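Ser-thr phosphatase MSPP (Mycobacterium smegmatis, PDB 2JFR) probably removes phosphate groups from serine and threonine residues of proteins, as a metal-dependent phosphatase of the PPM (PP2C) family. Local coordinates at residues L182-S185 against D186-A190. Sequence-based numbering, arbitrary orientation.
Sequences LISS and DGLFA. With MN (manganese (II) ion), chain C.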
# COMPACT_ATOMS: atom_id res chain seq x y z
N LEU A 182 -6.01 -3.16 -5.99
CA LEU A 182 -6.26 -2.52 -4.71
C LEU A 182 -4.98 -2.42 -3.97
O LEU A 182 -4.33 -3.46 -3.73
CB LEU A 182 -7.28 -3.34 -3.91
CG LEU A 182 -7.45 -2.93 -2.40
CD1 LEU A 182 -8.02 -1.56 -2.27
CD2 LEU A 182 -8.35 -3.95 -1.67
N ILE A 183 -4.61 -1.23 -3.54
CA ILE A 183 -3.53 -1.04 -2.60
C ILE A 183 -4.18 -0.68 -1.26
O ILE A 183 -5.06 0.19 -1.24
CB ILE A 183 -2.54 0.05 -2.98
CG1 ILE A 183 -2.11 -0.03 -4.45
CG2 ILE A 183 -1.35 -0.00 -2.06
CD1 ILE A 183 -1.30 1.17 -4.89
N SER A 184 -3.80 -1.30 -0.17
CA SER A 184 -4.38 -0.99 1.12
C SER A 184 -3.32 -0.92 2.18
O SER A 184 -2.34 -1.65 2.15
CB SER A 184 -5.39 -2.05 1.46
OG SER A 184 -6.12 -1.72 2.63
N SER A 185 -3.57 -0.09 3.20
CA SER A 185 -2.85 -0.27 4.44
C SER A 185 -3.37 -1.54 5.13
O SER A 185 -4.43 -2.07 4.83
CB SER A 185 -2.91 0.94 5.34
OG SER A 185 -4.25 1.18 5.75
N ASP A 186 -2.60 -1.98 6.13
CA ASP A 186 -2.95 -3.16 6.92
C ASP A 186 -4.21 -2.96 7.72
O ASP A 186 -4.76 -3.94 8.24
CB ASP A 186 -1.76 -3.57 7.76
CG ASP A 186 -1.27 -2.60 8.80
OD1 ASP A 186 -1.82 -1.48 8.84
OD2 ASP A 186 -0.33 -3.00 9.59
N GLY A 187 -4.75 -1.75 7.87
CA GLY A 187 -5.96 -1.60 8.63
C GLY A 187 -7.14 -2.34 8.05
O GLY A 187 -8.05 -2.74 8.77
N LEU A 188 -7.16 -2.55 6.73
CA LEU A 188 -8.33 -3.16 6.11
C LEU A 188 -8.58 -4.55 6.62
O LEU A 188 -9.72 -4.92 6.88
CB LEU A 188 -8.10 -3.20 4.58
CG LEU A 188 -9.20 -3.87 3.79
CD1 LEU A 188 -10.55 -3.17 4.00
CD2 LEU A 188 -8.83 -3.90 2.32
N PHE A 189 -7.53 -5.37 6.79
CA PHE A 189 -7.62 -6.75 7.21
C PHE A 189 -7.40 -6.95 8.69
O PHE A 189 -7.18 -8.04 9.18
CB PHE A 189 -6.73 -7.66 6.34
CG PHE A 189 -7.34 -8.09 5.04
CD1 PHE A 189 -7.93 -9.36 4.93
CD2 PHE A 189 -7.29 -7.27 3.93
CE1 PHE A 189 -8.46 -9.78 3.74
CE2 PHE A 189 -7.83 -7.68 2.74
CZ PHE A 189 -8.42 -8.94 2.64
N ALA A 190 -7.51 -5.88 9.49
CA ALA A 190 -7.30 -6.02 10.94
C ALA A 190 -8.30 -6.94 11.58
O ALA A 190 -7.96 -7.56 12.59
CB ALA A 190 -7.39 -4.65 11.59
MN MN C . -1.52 0.28 9.84
O HOH W 1 -4.86 -4.97 4.62
O HOH W 2 -1.14 1.95 11.25
O HOH W 3 -0.06 -0.63 10.96
O HOH W 4 -2.86 1.52 8.78
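The leucines L182 and L188 and the serines S184 and S185 make a local, buried contact at the end of strand 180-184, where the chain turns back over itself and delivers D186 to the metal centre of this PP2C fold. The backbone closes the turn: the N-H of L188 points almost straight (170°) at S185 O, but at 3.4 Å from L188 N to S185 O the bond is weak. In the S184 conformer described, the same carbonyl oxygen takes a much shorter bond, 2.8 Å from S184 OG, which lies in the carbonyl plane on a lone pair, and a third from a water at 2.9 Å from S185 O. Three donors thus share one buried oxygen at the bend. Serine suits position 184 because its hydroxyl, swung anti to its own backbone N (chi1 -173°), sits beside its own carbonyl carbon, within bonding distance of S185 O and against L188, with S184 OG 3.1 Å from L188 CB. Beyond it the leucines meet tip to tip, L182 CD2 4.0 Å from L188 CD2, a methyl contact that extends the apolar packing of L182 against V228 and V230 of strand 226-233. S185 OG hydrogen-bonds D23 OD2 and the backbone N of T227; as D23 begins strand 23-28 of one sheet and T227 lies on strand 226-233 of the other, this small hydroxyl links the two sheets beside the metal site. D186 itself heads away from the strand: in the conformer described, OD1 binds manganese at 2.0 Å alongside D36 and D224, while OD2 binds magnesium. One carboxylate therefore bridges two different metals, carried by the residue that directly follows S185, whose carbonyl oxygen gathers the bonds of the turn.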